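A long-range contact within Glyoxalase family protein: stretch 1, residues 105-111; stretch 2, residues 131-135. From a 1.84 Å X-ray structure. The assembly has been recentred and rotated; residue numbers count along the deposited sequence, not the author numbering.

Stretch 1 (105-111) DIDEMVS
Stretch 2 131-135: YRLCY

How do the two stretches lie against each other? Residues 106-111 form helical turns with phi/psi near -65/-40, while 131-135 are an extended strand, phi between -158° and -115° and psi between 131° and 170°. Both run in nearly the same direction, with 15° between their axes and a closest approach of 9.9 Å. The register is set by Ile106 and Leu133, whose CA atoms lie 7.4 Å apart. Strand alternation decides which side chains take part: Arg132 and Cys134 point CA-to-CB toward the helix, and Leu133 between them points away.

What starts the helix and holds its turns? Asp105, at the N-cap with phi/psi -130/107 and chi1 t, accepts a capping bond at OD2 from Glu108 N; the modelled 2.5 Å is very short, and the place of OD2 is less sure. The backbone bonds then follow in i to i+4 steps: Met109 N to Asp105 O at 3.2 Å, Val110 N to Ile106 O at 2.8 Å, and Ser111 N to Asp107 O at 2.8 Å. Met109 is selenomethionine; its side chain, like those of Glu108 and Ser111, stays out of reach of the strand.

Where is charge paired across the contact? Arg132 (chi1 m, chi2 t, chi3 p, chi4 -144°) meets Asp107 (chi1 m, chi2 -38°) in a two-pronged salt bridge. NH2 of Arg132 donates to OD1 of Asp107 at 3.0 Å, and NH1 of Arg132 to OD2 of Asp107 also at 3.0 Å, with N-H...acceptor angles of 154° and 155°. The carboxylate thus sits at the guanidinium edge, near its plane, leaving a face free for Ile106, whose CG2 lies 3.7 Å from Arg132 NH1. Water 1 adds a link: it donates to Asp105 OD1 at 2.5 Å and accepts a weak bond from Arg132 NH1 at 2.9 Å.

What fills the space between helix and strand beyond the salt bridge? Ile106, with chi1 and chi2 both t, points toward the strand and extends CD1 to 3.7 Å from Leu133 CA and 3.8 Å from Cys134 SG. One turn later Val110, chi1 t, brings CG2 to 3.7 Å from the same Cys134 SG. The p rotamer of Cys134 therefore places its sulfur within packing distance of side chains from successive helical turns. Together the stretches bury 253 Å², both sides summed.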

ATOM      1  N   ASP A 105       0.207 -20.891   7.537  1.00 40.49           N
ATOM      2  CA  ASP A 105       0.051 -21.946   6.545  1.00 41.16           C
ATOM      3  C   ASP A 105      -0.631 -21.399   5.307  1.00 38.49           C
ATOM      4  O   ASP A 105      -1.836 -21.149   5.309  1.00 38.36           O
ATOM      5  CB  ASP A 105      -0.782 -23.099   7.092  1.00 45.10           C
ATOM      6  CG  ASP A 105      -1.091 -24.129   6.022  1.00 48.23           C
ATOM      7  OD1 ASP A 105      -0.157 -24.814   5.558  1.00 53.19           O
ATOM      8  OD2 ASP A 105      -2.263 -24.236   5.625  1.00 50.93           O
ATOM      9  N   ILE A 106       0.143 -21.241   4.244  1.00 37.88           N
ATOM     10  CA  ILE A 106      -0.379 -20.680   3.011  1.00 37.41           C
ATOM     11  C   ILE A 106      -1.418 -21.564   2.323  1.00 37.04           C
ATOM     12  O   ILE A 106      -2.372 -21.060   1.727  1.00 34.31           O
ATOM     13  CB  ILE A 106       0.792 -20.334   2.053  1.00 35.96           C
ATOM     14  CG1 ILE A 106       0.277 -19.547   0.849  1.00 35.34           C
ATOM     15  CG2 ILE A 106       1.522 -21.606   1.634  1.00 38.46           C
ATOM     16  CD1 ILE A 106       1.395 -19.078  -0.058  1.00 30.62           C
ATOM     17  N   ASP A 107      -1.266 -22.882   2.410  1.00 37.13           N
ATOM     18  CA  ASP A 107      -2.254 -23.747   1.774  1.00 39.09           C
ATOM     19  C   ASP A 107      -3.640 -23.589   2.407  1.00 38.52           C
ATOM     20  O   ASP A 107      -4.639 -23.474   1.699  1.00 39.33           O
ATOM     21  CB  ASP A 107      -1.808 -25.216   1.820  1.00 41.31           C
ATOM     22  CG  ASP A 107      -0.640 -25.507   0.884  1.00 42.87           C
ATOM     23  OD1 ASP A 107      -0.591 -24.952  -0.237  1.00 43.18           O
ATOM     24  OD2 ASP A 107       0.230 -26.320   1.261  1.00 46.15           O
ATOM     25  N   GLU A 108      -3.711 -23.567   3.733  1.00 39.22           N
ATOM     26  CA  GLU A 108      -4.993 -23.399   4.403  1.00 40.76           C
ATOM     27  C   GLU A 108      -5.577 -22.035   4.015  1.00 40.61           C
ATOM     28  O   GLU A 108      -6.766 -21.917   3.705  1.00 40.88           O
ATOM     29  CB  GLU A 108      -4.812 -23.482   5.921  1.00 42.23           C
ATOM     30  CG  GLU A 108      -6.089 -23.633   6.737  1.00 46.90           C
ATOM     31  CD  GLU A 108      -6.957 -22.385   6.747  1.00 51.16           C
ATOM     32  OE1 GLU A 108      -6.419 -21.284   7.010  1.00 52.31           O
ATOM     33  OE2 GLU A 108      -8.181 -22.504   6.506  1.00 53.42           O
HETATM   34  N   MSE A 109      -4.733 -21.007   4.015  1.00 40.68           N
HETATM   35  CA  MSE A 109      -5.189 -19.658   3.673  1.00 39.43           C
HETATM   36  C   MSE A 109      -5.684 -19.580   2.232  1.00 38.98           C
HETATM   37  O   MSE A 109      -6.710 -18.953   1.955  1.00 39.30           O
HETATM   38  CB  MSE A 109      -4.064 -18.641   3.892  1.00 39.55           C
HETATM   39  CG  MSE A 109      -4.507 -17.191   3.704  1.00 39.91           C
HETATM   40 SE   MSE A 109      -5.940 -16.657   4.900  0.92 42.26          SE
HETATM   41  CE  MSE A 109      -4.869 -16.289   6.461  1.00 41.04           C
ATOM     42  N   VAL A 110      -4.958 -20.208   1.311  1.00 38.23           N
ATOM     43  CA  VAL A 110      -5.371 -20.191  -0.090  1.00 39.55           C
ATOM     44  C   VAL A 110      -6.670 -20.978  -0.234  1.00 40.84           C
ATOM     45  O   VAL A 110      -7.607 -20.537  -0.901  1.00 40.00           O
ATOM     46  CB  VAL A 110      -4.293 -20.814  -1.026  1.00 40.19           C
ATOM     47  CG1 VAL A 110      -4.857 -20.972  -2.433  1.00 40.37           C
ATOM     48  CG2 VAL A 110      -3.060 -19.923  -1.069  1.00 39.33           C
ATOM     49  N   SER A 111      -6.732 -22.139   0.407  1.00 41.76           N
ATOM     50  CA  SER A 111      -7.932 -22.945   0.324  1.00 42.29           C
ATOM     51  C   SER A 111      -9.125 -22.142   0.835  1.00 41.87           C
ATOM     52  O   SER A 111     -10.120 -21.994   0.134  1.00 41.73           O
ATOM     53  CB  SER A 111      -7.769 -24.231   1.139  1.00 44.55           C
ATOM     54  OG  SER A 111      -8.943 -25.030   1.061  1.00 47.75           O
ATOM     55  N   TYR A 131      10.918 -19.694   1.278  1.00 53.35           N
ATOM     56  CA  TYR A 131       9.533 -19.256   1.143  1.00 51.66           C
ATOM     57  C   TYR A 131       8.687 -20.062   0.184  1.00 49.12           C
ATOM     58  O   TYR A 131       9.183 -20.781  -0.672  1.00 49.83           O
ATOM     59  CB  TYR A 131       9.472 -17.811   0.632  1.00 54.62           C
ATOM     60  CG  TYR A 131       9.822 -16.738   1.619  1.00 57.71           C
ATOM     61  CD1 TYR A 131       9.012 -16.495   2.733  1.00 59.84           C
ATOM     62  CD2 TYR A 131      10.945 -15.934   1.427  1.00 58.79           C
ATOM     63  CE1 TYR A 131       9.312 -15.475   3.630  1.00 61.42           C
ATOM     64  CE2 TYR A 131      11.255 -14.912   2.322  1.00 61.75           C
ATOM     65  CZ  TYR A 131      10.434 -14.688   3.422  1.00 62.06           C
ATOM     66  OH  TYR A 131      10.735 -13.682   4.312  1.00 63.88           O
ATOM     67  N   ARG A 132       7.385 -19.898   0.349  1.00 46.20           N
ATOM     68  CA  ARG A 132       6.381 -20.482  -0.519  1.00 42.67           C
ATOM     69  C   ARG A 132       5.466 -19.265  -0.613  1.00 41.62           C
ATOM     70  O   ARG A 132       5.153 -18.649   0.407  1.00 41.54           O
ATOM     71  CB  ARG A 132       5.661 -21.658   0.142  1.00 41.98           C
ATOM     72  CG  ARG A 132       6.417 -22.995   0.038  1.00 40.99           C
ATOM     73  CD  ARG A 132       5.541 -24.168   0.477  1.00 40.68           C
ATOM     74  NE  ARG A 132       4.440 -24.400  -0.455  1.00 39.53           N
ATOM     75  CZ  ARG A 132       3.224 -24.791  -0.092  1.00 39.67           C
ATOM     76  NH1 ARG A 132       2.953 -24.999   1.191  1.00 41.77           N
ATOM     77  NH2 ARG A 132       2.272 -24.950  -1.002  1.00 39.32           N
ATOM     78  N   LEU A 133       5.064 -18.891  -1.823  1.00 38.43           N
ATOM     79  CA  LEU A 133       4.210 -17.718  -1.961  1.00 36.80           C
ATOM     80  C   LEU A 133       3.335 -17.726  -3.205  1.00 34.79           C
ATOM     81  O   LEU A 133       3.558 -18.500  -4.135  1.00 34.66           O
ATOM     82  CB  LEU A 133       5.065 -16.449  -1.966  1.00 33.67           C
ATOM     83  CG  LEU A 133       5.843 -16.181  -3.253  1.00 34.83           C
ATOM     84  CD1 LEU A 133       6.348 -14.745  -3.246  1.00 32.33           C
ATOM     85  CD2 LEU A 133       6.997 -17.177  -3.392  1.00 36.07           C
ATOM     86  N   CYS A 134       2.341 -16.841  -3.206  1.00 31.78           N
ATOM     87  CA  CYS A 134       1.423 -16.712  -4.319  1.00 31.26           C
ATOM     88  C   CYS A 134       0.772 -15.332  -4.311  1.00 29.63           C
ATOM     89  O   CYS A 134       0.914 -14.564  -3.352  1.00 27.16           O
ATOM     90  CB  CYS A 134       0.320 -17.767  -4.228  1.00 32.24           C
ATOM     91  SG  CYS A 134      -0.779 -17.540  -2.812  1.00 34.78           S
ATOM     92  N   TYR A 135       0.071 -15.041  -5.398  1.00 26.76           N
ATOM     93  CA  TYR A 135      -0.683 -13.799  -5.550  1.00 27.33           C
ATOM     94  C   TYR A 135      -2.125 -14.250  -5.626  1.00 29.54           C
ATOM     95  O   TYR A 135      -2.443 -15.241  -6.282  1.00 30.20           O
ATOM     96  CB  TYR A 135      -0.338 -13.070  -6.849  1.00 24.57           C
ATOM     97  CG  TYR A 135       0.848 -12.136  -6.788  1.00 24.81           C
ATOM     98  CD1 TYR A 135       1.107 -11.252  -7.843  1.00 25.26           C
ATOM     99  CD2 TYR A 135       1.719 -12.142  -5.705  1.00 24.98           C
ATOM    100  CE1 TYR A 135       2.202 -10.402  -7.813  1.00 25.23           C
ATOM    101  CE2 TYR A 135       2.818 -11.305  -5.670  1.00 24.47           C
ATOM    102  CZ  TYR A 135       3.053 -10.437  -6.730  1.00 24.86           C
ATOM    103  OH  TYR A 135       4.163  -9.635  -6.703  1.00 27.47           O
TER
HETATM  104  O   HOH W   1       1.339 -24.613   3.546  1.00 43.39           O